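Local coordinates for protein putative alpha-L-fucosidase (Bacteroides thetaiotaomicron, PDB 4OUE) that probably hydrolyses alpha-L-fucosides as a family 29 glycoside hydrolase, and is seen with a thiogalactoside bound in its barrel domain, at residues A[24-29]-A[296-301]; A[207-212]-A[253-258]; A[375-380]-A[453-458]. All coordinates share one frame; numbering follows the deposited sequence.

Contact 1: residues A[24-29]-A[296-301]; sequences AFFHFG and FPPDRR
Phe28 and Pro298 pack their rings against each other at a slant. Pro298 CB lies 3.7 Å from Phe28 CD1, and Pro298 CG lies 3.9 Å from Phe28 CB. Phe28 holds CG anti to its own backbone N (chi1 -173°), and this carries the ring past the proline to the next residue. There its edge meets a backbone oxygen, with Phe28 CE1 3.4 Å from Asp299 O. An alanine at Phe28 would remove the ring and is likely to leave a gap beside Pro298. Phe296 joins the segments at the other end. Its N-H gives a nearly straight bond to Phe25 O (N to O 2.9 Å, 169° at the hydrogen). Its own carbonyl oxygen sits at the edge of the Phe26 ring, 3.1 Å from CD1 of Phe26. Phe296 CB also packs 3.9 Å from CE1 of Phe26. A water donates to both His27 O and Pro298 O. Strand 22-26 lies between strands 70-76 and 291-295 in the parallel barrel sheet, so the contact continues the meeting of its first and last strands. Helix 56-66 covers Phe26 and Pro298 through Trp59 and Leu63, and helix 306-324 covers Phe296 through Asp308 and Ala312.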
loop_
_atom_site.group_PDB
_atom_site.type_symbol
_atom_site.label_atom_id
_atom_site.label_comp_id
_atom_site.label_asym_id
_atom_site.label_seq_id
_atom_site.Cartn_x
_atom_site.Cartn_y
_atom_site.Cartn_z
ATOM N N ALA A 24 -7.708 0.183 -1.888
ATOM C CA ALA A 24 -8.316 1.001 -2.926
ATOM C C ALA A 24 -8.449 2.452 -2.489
ATOM O O ALA A 24 -8.751 2.744 -1.332
ATOM C CB ALA A 24 -9.661 0.447 -3.314
ATOM N N PHE A 25 -8.227 3.363 -3.427
ATOM C CA PHE A 25 -8.480 4.787 -3.206
ATOM C C PHE A 25 -9.762 5.092 -3.987
ATOM O O PHE A 25 -9.983 4.542 -5.081
ATOM C CB PHE A 25 -7.321 5.585 -3.806
ATOM C CG PHE A 25 -6.726 6.639 -2.899
ATOM C CD1 PHE A 25 -7.459 7.211 -1.861
ATOM C CD2 PHE A 25 -5.428 7.087 -3.128
ATOM C CE1 PHE A 25 -6.892 8.199 -1.048
ATOM C CE2 PHE A 25 -4.851 8.074 -2.318
ATOM C CZ PHE A 25 -5.581 8.626 -1.273
ATOM N N PHE A 26 -10.626 5.929 -3.423
ATOM C CA PHE A 26 -11.762 6.472 -4.172
ATOM C C PHE A 26 -11.738 7.995 -4.167
ATOM O O PHE A 26 -12.130 8.623 -3.181
ATOM C CB PHE A 26 -13.105 5.970 -3.612
ATOM C CG PHE A 26 -13.334 4.484 -3.820
ATOM C CD1 PHE A 26 -13.429 3.953 -5.093
ATOM C CD2 PHE A 26 -13.447 3.625 -2.738
ATOM C CE1 PHE A 26 -13.628 2.587 -5.286
ATOM C CE2 PHE A 26 -13.651 2.261 -2.928
ATOM C CZ PHE A 26 -13.737 1.746 -4.200
ATOM N N HIS A 27 -11.276 8.594 -5.263
ATOM C CA HIS A 27 -11.366 10.048 -5.393
ATOM C C HIS A 27 -12.700 10.436 -6.016
ATOM O O HIS A 27 -12.969 10.166 -7.196
ATOM C CB HIS A 27 -10.187 10.610 -6.184
ATOM C CG HIS A 27 -8.923 10.697 -5.382
ATOM N ND1 HIS A 27 -8.212 9.581 -4.995
ATOM C CD2 HIS A 27 -8.266 11.764 -4.868
ATOM C CE1 HIS A 27 -7.156 9.959 -4.291
ATOM N NE2 HIS A 27 -7.167 11.276 -4.200
ATOM N N PHE A 28 -13.531 11.065 -5.195
ATOM C CA PHE A 28 -14.901 11.371 -5.541
ATOM C C PHE A 28 -15.290 12.628 -4.786
ATOM O O PHE A 28 -14.954 12.789 -3.607
ATOM C CB PHE A 28 -15.792 10.213 -5.111
ATOM C CG PHE A 28 -17.217 10.340 -5.555
ATOM C CD1 PHE A 28 -17.529 10.432 -6.901
ATOM C CD2 PHE A 28 -18.247 10.336 -4.623
ATOM C CE1 PHE A 28 -18.854 10.535 -7.323
ATOM C CE2 PHE A 28 -19.570 10.436 -5.028
ATOM C CZ PHE A 28 -19.878 10.536 -6.388
ATOM N N GLY A 29 -15.983 13.536 -5.461
ATOM C CA GLY A 29 -16.397 14.755 -4.804
ATOM C C GLY A 29 -16.867 15.784 -5.801
ATOM O O GLY A 29 -17.298 15.448 -6.901
ATOM N N PHE A 296 -9.503 4.148 -7.886
ATOM C CA PHE A 296 -10.593 3.958 -8.849
ATOM C C PHE A 296 -11.525 5.147 -8.676
ATOM O O PHE A 296 -12.221 5.239 -7.667
ATOM C CB PHE A 296 -11.425 2.718 -8.508
ATOM C CG PHE A 296 -10.659 1.416 -8.523
ATOM C CD1 PHE A 296 -10.830 0.513 -9.571
ATOM C CD2 PHE A 296 -9.809 1.070 -7.477
ATOM C CE1 PHE A 296 -10.157 -0.692 -9.584
ATOM C CE2 PHE A 296 -9.129 -0.147 -7.490
ATOM C CZ PHE A 296 -9.310 -1.026 -8.545
ATOM N N PRO A 297 -11.566 6.055 -9.657
ATOM C CA PRO A 297 -12.435 7.231 -9.481
ATOM C C PRO A 297 -13.889 7.000 -9.920
ATOM O O PRO A 297 -14.144 6.745 -11.101
ATOM C CB PRO A 297 -11.783 8.277 -10.395
ATOM C CG PRO A 297 -11.171 7.459 -11.523
ATOM C CD PRO A 297 -10.766 6.112 -10.901
ATOM N N PRO A 298 -14.841 7.092 -8.980
ATOM C CA PRO A 298 -16.248 6.930 -9.373
ATOM C C PRO A 298 -16.699 8.094 -10.271
ATOM O O PRO A 298 -16.171 9.208 -10.164
ATOM C CB PRO A 298 -17.002 6.961 -8.031
ATOM C CG PRO A 298 -15.937 6.735 -6.945
ATOM C CD PRO A 298 -14.671 7.287 -7.523
ATOM N N ASP A 299 -17.665 7.842 -11.147
ATOM C CA ASP A 299 -18.064 8.848 -12.124
ATOM C C ASP A 299 -19.289 9.636 -11.663
ATOM O O ASP A 299 -19.657 9.581 -10.484
ATOM C CB ASP A 299 -18.324 8.192 -13.478
ATOM C CG ASP A 299 -19.458 7.184 -13.427
ATOM O OD1 ASP A 299 -20.167 7.114 -12.397
ATOM O OD2 ASP A 299 -19.659 6.465 -14.427
ATOM N N ARG A 300 -19.917 10.358 -12.591
ATOM C CA ARG A 300 -21.081 11.182 -12.263
ATOM C C ARG A 300 -22.339 10.405 -11.898
ATOM O O ARG A 300 -23.187 10.939 -11.190
ATOM C CB ARG A 300 -21.381 12.188 -13.375
ATOM C CG ARG A 300 -20.390 13.319 -13.399
ATOM C CD ARG A 300 -20.527 14.160 -14.634
ATOM N NE ARG A 300 -19.439 15.133 -14.683
ATOM C CZ ARG A 300 -19.323 16.084 -15.602
ATOM N NH1 ARG A 300 -20.239 16.194 -16.551
ATOM N NH2 ARG A 300 -18.293 16.926 -15.568
ATOM N N ARG A 301 -22.481 9.173 -12.366
ATOM C CA ARG A 301 -23.592 8.360 -11.894
ATOM C C ARG A 301 -23.303 7.902 -10.461
ATOM O O ARG A 301 -24.221 7.709 -9.665
ATOM C CB ARG A 301 -23.875 7.182 -12.845
ATOM C CG ARG A 301 -24.645 6.046 -12.192
ATOM C CD ARG A 301 -25.694 5.419 -13.069
ATOM N NE ARG A 301 -26.337 4.300 -12.379
ATOM C CZ ARG A 301 -27.343 3.581 -12.877
ATOM N NH1 ARG A 301 -27.847 3.861 -14.077
ATOM N NH2 ARG A 301 -27.860 2.589 -12.166
HETATM O O HOH W 1 -14.242 11.033 -9.420
#

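Contact 2: residues A[207-212]-A[253-258]; sequences RWMGNE and ETDVSI. With IPT (1-methylethyl 1-thio-beta-D-galactopyranoside), chain D.
Glu212 and Asp255 meet in the sugar pocket of the TIM-barrel domain, where strand 253-257 faces the loop 207-212. Glu212 CB lies 4.1 Å from the backbone O of Asp255. Its CG is anti to the carbonyl carbon (chi1 -65°), and the chain then runs extended to the bound thiogalactoside. Glu212 CG is 3.3 Å from IPT O6. CD sits beside the same hydroxyl and the isopropyl carbon C3'. At the tip, Glu212 OE2 is 2.7 Å from IPT O6, while OE1 is hydrogen-bonded outside the two segments. Asp255 OD2 reaches the same hydroxyl, 2.6 Å from IPT O6, with its carboxylate turned almost at right angles to that of Glu212. Trp208 forms the floor under the sugar. IPT C5 stands over the centre of one indole face, and the backbone N of Gly210 lies over the opposite face. Glu232, Asp166 and Gly167 bind the ligand as well. Met209 CG packs 3.5 Å from Thr254 OG1, whose hydroxyl is bonded to Ser290. At the indole edge, Trp208 NE1 makes a weak bond to Asp255 OD1 (3.0 Å, 127° at the hydrogen).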
loop_
_atom_site.group_PDB
_atom_site.type_symbol
_atom_site.label_atom_id
_atom_site.label_comp_id
_atom_site.label_asym_id
_atom_site.label_seq_id
_atom_site.Cartn_x
_atom_site.Cartn_y
_atom_site.Cartn_z
ATOM N N ARG A 207 4.668 5.973 5.306
ATOM C CA ARG A 207 5.204 7.155 4.635
ATOM C C ARG A 207 4.886 7.152 3.146
ATOM O O ARG A 207 4.559 6.112 2.569
ATOM C CB ARG A 207 6.733 7.203 4.809
ATOM C CG ARG A 207 7.494 6.145 3.968
ATOM C CD ARG A 207 9.010 6.192 4.204
ATOM N NE ARG A 207 9.754 5.441 3.190
ATOM C CZ ARG A 207 10.303 4.242 3.392
ATOM N NH1 ARG A 207 10.193 3.645 4.575
ATOM N NH2 ARG A 207 10.959 3.634 2.409
ATOM N N TRP A 208 5.002 8.316 2.515
ATOM C CA TRP A 208 4.964 8.379 1.061
ATOM C C TRP A 208 6.293 7.874 0.514
ATOM O O TRP A 208 7.297 7.853 1.235
ATOM C CB TRP A 208 4.735 9.823 0.606
ATOM C CG TRP A 208 4.489 9.942 -0.874
ATOM C CD1 TRP A 208 3.761 9.088 -1.669
ATOM C CD2 TRP A 208 4.976 10.974 -1.733
ATOM N NE1 TRP A 208 3.763 9.541 -2.967
ATOM C CE2 TRP A 208 4.507 10.694 -3.032
ATOM C CE3 TRP A 208 5.764 12.114 -1.524
ATOM C CZ2 TRP A 208 4.798 11.518 -4.123
ATOM C CZ3 TRP A 208 6.058 12.926 -2.606
ATOM C CH2 TRP A 208 5.570 12.630 -3.891
ATOM N N MET A 209 6.319 7.463 -0.748
ATOM C CA MET A 209 7.574 6.974 -1.323
ATOM C C MET A 209 8.085 7.831 -2.478
ATOM O O MET A 209 8.894 7.366 -3.287
ATOM C CB MET A 209 7.459 5.503 -1.743
ATOM C CG MET A 209 6.056 5.080 -2.116
ATOM S SD MET A 209 5.409 5.997 -3.520
ATOM C CE MET A 209 6.481 5.353 -4.804
ATOM N N GLY A 210 7.613 9.076 -2.561
ATOM C CA GLY A 210 8.257 10.060 -3.419
ATOM C C GLY A 210 7.750 10.228 -4.835
ATOM O O GLY A 210 8.114 11.203 -5.504
ATOM N N ASN A 211 6.934 9.292 -5.321
ATOM C CA ASN A 211 6.303 9.490 -6.629
ATOM C C ASN A 211 4.873 8.958 -6.711
ATOM O O ASN A 211 4.392 8.299 -5.786
ATOM C CB ASN A 211 7.165 8.926 -7.762
ATOM C CG ASN A 211 7.265 7.409 -7.733
ATOM O OD1 ASN A 211 6.361 6.702 -8.193
ATOM N ND2 ASN A 211 8.376 6.902 -7.212
ATOM N N GLU A 212 4.195 9.256 -7.815
ATOM C CA GLU A 212 2.832 8.782 -8.025
ATOM C C GLU A 212 2.747 7.914 -9.276
ATOM O O GLU A 212 1.721 7.890 -9.956
ATOM C CB GLU A 212 1.861 9.959 -8.126
ATOM C CG GLU A 212 1.731 10.765 -6.832
ATOM C CD GLU A 212 0.792 11.958 -6.976
ATOM O OE1 GLU A 212 0.455 12.320 -8.128
ATOM O OE2 GLU A 212 0.381 12.532 -5.939
ATOM N N GLU A 253 4.045 3.466 1.614
ATOM C CA GLU A 253 2.795 3.146 0.941
ATOM C C GLU A 253 2.826 3.765 -0.448
ATOM O O GLU A 253 2.975 4.974 -0.590
ATOM C CB GLU A 253 1.614 3.691 1.736
ATOM C CG GLU A 253 0.260 3.223 1.225
ATOM C CD GLU A 253 -0.880 3.874 1.975
ATOM O OE1 GLU A 253 -1.399 3.259 2.932
ATOM O OE2 GLU A 253 -1.248 5.009 1.615
ATOM N N THR A 254 2.680 2.932 -1.472
ATOM C CA THR A 254 2.767 3.382 -2.861
ATOM C C THR A 254 1.385 3.703 -3.446
ATOM O O THR A 254 0.523 2.820 -3.517
ATOM C CB THR A 254 3.435 2.285 -3.700
ATOM O OG1 THR A 254 4.722 1.994 -3.134
ATOM C CG2 THR A 254 3.612 2.719 -5.128
ATOM N N ASP A 255 1.182 4.949 -3.877
ATOM C CA ASP A 255 -0.118 5.387 -4.413
ATOM C C ASP A 255 -0.089 5.685 -5.907
ATOM O O ASP A 255 0.833 6.337 -6.397
ATOM C CB ASP A 255 -0.654 6.613 -3.663
ATOM C CG ASP A 255 0.286 7.823 -3.737
ATOM O OD1 ASP A 255 1.528 7.650 -3.658
ATOM O OD2 ASP A 255 -0.225 8.968 -3.861
ATOM N N VAL A 256 -1.108 5.223 -6.623
ATOM C CA VAL A 256 -1.179 5.448 -8.057
ATOM C C VAL A 256 -2.626 5.345 -8.546
ATOM O O VAL A 256 -3.437 4.597 -7.982
ATOM C CB VAL A 256 -0.258 4.459 -8.814
ATOM C CG1 VAL A 256 -0.693 3.017 -8.575
ATOM C CG2 VAL A 256 -0.213 4.774 -10.294
ATOM N N SER A 257 -2.973 6.119 -9.568
ATOM C CA SER A 257 -4.318 6.022 -10.113
ATOM C C SER A 257 -4.336 4.992 -11.227
ATOM O O SER A 257 -3.311 4.748 -11.874
ATOM C CB SER A 257 -4.802 7.378 -10.619
ATOM O OG SER A 257 -6.175 7.333 -10.987
ATOM N N ILE A 258 -5.494 4.372 -11.446
ATOM C CA ILE A 258 -5.636 3.391 -12.522
ATOM C C ILE A 258 -5.844 4.140 -13.839
ATOM O O ILE A 258 -5.853 3.554 -14.927
ATOM C CB ILE A 258 -6.814 2.420 -12.233
ATOM C CG1 ILE A 258 -6.679 1.125 -13.060
ATOM C CG2 ILE A 258 -8.175 3.122 -12.442
ATOM C CD1 ILE A 258 -7.709 0.057 -12.705
HETATM C C1 IPT D . 2.548 15.009 -2.841
HETATM C C2 IPT D . 2.673 15.478 -1.432
HETATM O O2 IPT D . 3.597 16.500 -1.348
HETATM C C3 IPT D . 3.065 14.315 -0.576
HETATM O O3 IPT D . 3.128 14.724 0.749
HETATM C C4 IPT D . 2.085 13.188 -0.748
HETATM O O4 IPT D . 0.862 13.542 -0.197
HETATM C C5 IPT D . 1.908 12.903 -2.212
HETATM O O5 IPT D . 1.534 14.059 -2.894
HETATM C C6 IPT D . 0.854 11.860 -2.410
HETATM O O6 IPT D . 0.967 11.285 -3.662
HETATM S S1 IPT D . 2.218 16.405 -3.895
HETATM C "C1'" IPT D . 2.555 15.971 -5.581
HETATM C "C2'" IPT D . 3.856 16.545 -6.036
HETATM C "C3'" IPT D . 2.707 14.499 -5.697
HETATM O O HOH W 2 3.312 5.807 -6.561
HETATM O O HOH W 3 -1.182 8.128 -10.740
#

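Contact 3: residues A[375-380]-A[453-458]; sequences TIEFDC and VYKQSP
Asp379 grips the segment 453-458 with both carboxylate oxygens. Its CG stands between the backbone N and the carbonyl carbon (chi1 57°), and this folds the carboxylate over Lys455 and Gln456. Asp379 OD1 uses its syn lone pair to accept a nearly straight bond from the backbone N of Gln456 (OD1 to N 2.8 Å, 167° at the hydrogen). Asp379 OD2 makes a salt bridge to Lys455 NZ at 2.8 Å. The ammonium group comes from above the carboxylate plane, 38° out of it. Lys455 gets there by bending at its second and fourth side-chain torsions, which turns NZ back over the aspartate. NZ also gives a weak bond to Gln456 O. Gln456 stays extended beyond CG. Gln456 NE2 donates to Asp379 O at 3.1 Å, from above the carbonyl plane, and its OE1 is bonded to Trp279 in helix 275-283. The carboxylate and amide planes are well turned from each other.

The backbone here forms a classic beta bulge, in which Asp379 and Cys380 both face Tyr454. Asp379 N donates to Tyr454 O at 2.9 Å, and Tyr454 N donates to Cys380 O at 2.8 Å. Cys380 and Tyr454 are an antiparallel hydrogen-bonded pair in one sheet of the F5/8 type C domain. The chain turns a corner at Asp379, where strand 375-378 gives way to strand 380-385.

Before the corner, the Phe378 ring has Val453 over one face. Val453 CB is 3.7 Å from the centroid of the Phe378 ring, close to the normal, a CH-pi contact. CG1 and CG2 of Val453 spread over different ring atoms. Val453 CG2 also touches Ile376 CD1 at 3.7 Å. Next along the chain, the ring of Tyr454 meets Phe323 of helix 306-324 edge to face.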
loop_
_atom_site.group_PDB
_atom_site.type_symbol
_atom_site.label_atom_id
_atom_site.label_comp_id
_atom_site.label_asym_id
_atom_site.label_seq_id
_atom_site.Cartn_x
_atom_site.Cartn_y
_atom_site.Cartn_z
ATOM N N THR A 375 12.769 -31.589 -13.663
ATOM C CA THR A 375 13.244 -30.280 -14.097
ATOM C C THR A 375 12.067 -29.343 -14.361
ATOM O O THR A 375 11.112 -29.731 -15.024
ATOM C CB THR A 375 14.103 -30.379 -15.367
ATOM O OG1 THR A 375 13.822 -29.255 -16.213
ATOM C CG2 THR A 375 13.794 -31.653 -16.125
ATOM N N ILE A 376 12.133 -28.119 -13.832
ATOM C CA ILE A 376 11.027 -27.164 -13.968
ATOM C C ILE A 376 11.361 -25.946 -14.821
ATOM O O ILE A 376 12.528 -25.667 -15.110
ATOM C CB ILE A 376 10.550 -26.631 -12.603
ATOM C CG1 ILE A 376 11.628 -25.739 -11.976
ATOM C CG2 ILE A 376 10.160 -27.772 -11.682
ATOM C CD1 ILE A 376 11.257 -25.199 -10.591
ATOM N N GLU A 377 10.322 -25.212 -15.204
ATOM C CA GLU A 377 10.497 -23.951 -15.901
ATOM C C GLU A 377 9.788 -22.834 -15.128
ATOM O O GLU A 377 8.603 -22.962 -14.772
ATOM C CB GLU A 377 9.946 -24.052 -17.322
ATOM C CG GLU A 377 10.011 -22.750 -18.103
ATOM C CD GLU A 377 9.268 -22.826 -19.426
ATOM O OE1 GLU A 377 9.262 -23.912 -20.047
ATOM O OE2 GLU A 377 8.686 -21.798 -19.841
ATOM N N PHE A 378 10.514 -21.752 -14.847
ATOM C CA PHE A 378 9.924 -20.624 -14.136
ATOM C C PHE A 378 10.410 -19.283 -14.677
ATOM O O PHE A 378 11.436 -19.228 -15.360
ATOM C CB PHE A 378 10.136 -20.742 -12.617
ATOM C CG PHE A 378 11.569 -20.597 -12.169
ATOM C CD1 PHE A 378 12.063 -19.362 -11.760
ATOM C CD2 PHE A 378 12.410 -21.704 -12.109
ATOM C CE1 PHE A 378 13.379 -19.229 -11.325
ATOM C CE2 PHE A 378 13.729 -21.579 -11.671
ATOM C CZ PHE A 378 14.216 -20.345 -11.281
ATOM N N ASP A 379 9.653 -18.215 -14.403
ATOM C CA ASP A 379 10.017 -16.867 -14.849
ATOM C C ASP A 379 9.685 -15.810 -13.794
ATOM O O ASP A 379 9.546 -14.620 -14.094
ATOM C CB ASP A 379 9.353 -16.521 -16.185
ATOM C CG ASP A 379 7.843 -16.630 -16.141
ATOM O OD1 ASP A 379 7.262 -16.795 -15.041
ATOM O OD2 ASP A 379 7.224 -16.534 -17.221
ATOM N N CYS A 380 9.564 -16.256 -12.552
ATOM C CA CYS A 380 9.183 -15.371 -11.470
ATOM C C CYS A 380 9.627 -16.002 -10.166
ATOM O O CYS A 380 9.609 -17.223 -10.033
ATOM C CB CYS A 380 7.663 -15.183 -11.456
ATOM S SG CYS A 380 7.116 -13.944 -10.278
ATOM N N VAL A 453 9.457 -20.267 -6.559
ATOM C CA VAL A 453 9.585 -19.828 -7.947
ATOM C C VAL A 453 8.292 -20.173 -8.665
ATOM O O VAL A 453 7.571 -21.089 -8.246
ATOM C CB VAL A 453 10.814 -20.443 -8.662
ATOM C CG1 VAL A 453 12.093 -20.100 -7.886
ATOM C CG2 VAL A 453 10.651 -21.955 -8.846
ATOM N N TYR A 454 7.969 -19.424 -9.716
ATOM C CA TYR A 454 6.634 -19.507 -10.284
ATOM C C TYR A 454 6.627 -19.267 -11.783
ATOM O O TYR A 454 7.606 -18.777 -12.362
ATOM C CB TYR A 454 5.697 -18.484 -9.609
ATOM C CG TYR A 454 5.712 -18.528 -8.096
ATOM C CD1 TYR A 454 4.837 -19.348 -7.398
ATOM C CD2 TYR A 454 6.600 -17.747 -7.365
ATOM C CE1 TYR A 454 4.839 -19.386 -6.008
ATOM C CE2 TYR A 454 6.619 -17.790 -5.974
ATOM C CZ TYR A 454 5.733 -18.612 -5.309
ATOM O OH TYR A 454 5.739 -18.657 -3.937
ATOM N N LYS A 455 5.502 -19.608 -12.400
ATOM C CA LYS A 455 5.275 -19.338 -13.805
ATOM C C LYS A 455 4.175 -18.278 -13.916
ATOM O O LYS A 455 3.047 -18.495 -13.465
ATOM C CB LYS A 455 4.860 -20.630 -14.506
ATOM C CG LYS A 455 4.806 -20.530 -16.009
ATOM C CD LYS A 455 6.178 -20.229 -16.589
ATOM C CE LYS A 455 6.033 -19.541 -17.942
ATOM N NZ LYS A 455 5.145 -18.325 -17.837
ATOM N N GLN A 456 4.515 -17.126 -14.490
ATOM C CA GLN A 456 3.565 -16.032 -14.636
ATOM C C GLN A 456 2.348 -16.446 -15.458
ATOM O O GLN A 456 2.476 -17.159 -16.456
ATOM C CB GLN A 456 4.243 -14.822 -15.291
ATOM C CG GLN A 456 5.246 -14.081 -14.389
ATOM C CD GLN A 456 5.898 -12.915 -15.105
ATOM O OE1 GLN A 456 5.243 -11.915 -15.416
ATOM N NE2 GLN A 456 7.189 -13.050 -15.401
ATOM N N SER A 457 1.171 -15.995 -15.031
ATOM C CA SER A 457 -0.077 -16.249 -15.754
ATOM C C SER A 457 -0.042 -15.712 -17.177
ATOM O O SER A 457 0.518 -14.639 -17.433
ATOM C CB SER A 457 -1.258 -15.610 -15.014
ATOM O OG SER A 457 -2.428 -15.581 -15.827
ATOM N N PRO A 458 -0.658 -16.457 -18.110
ATOM C CA PRO A 458 -0.806 -16.006 -19.498
ATOM C C PRO A 458 -1.557 -14.676 -19.566
ATOM O O PRO A 458 -1.392 -13.948 -20.544
ATOM C CB PRO A 458 -1.646 -17.123 -20.145
ATOM C CG PRO A 458 -1.354 -18.333 -19.330
ATOM C CD PRO A 458 -1.152 -17.834 -17.915
#

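Overall arrangement
Contacts 1 and 2 belong to the barrel domain, and contact 3 to the F5/8 type C domain. Contact 2 lies between the two segments of contact 1 in sequence, and contact 3 follows both. The centres of contacts 1 and 2 are about 17 Å apart. Both reach the same parallel sheet, where strand 291-295 separates strands 22-26 and 253-257. They touch where Phe296 and Pro297 pack on Ile258. Contact 3 is remote, with its centre about 36 Å from that of contact 1 and about 29 Å from that of contact 2. Helix 306-324 links the regions, since it packs on Phe296 and on Cys380. The sugar pocket thus lies in the barrel, well away from contact 3.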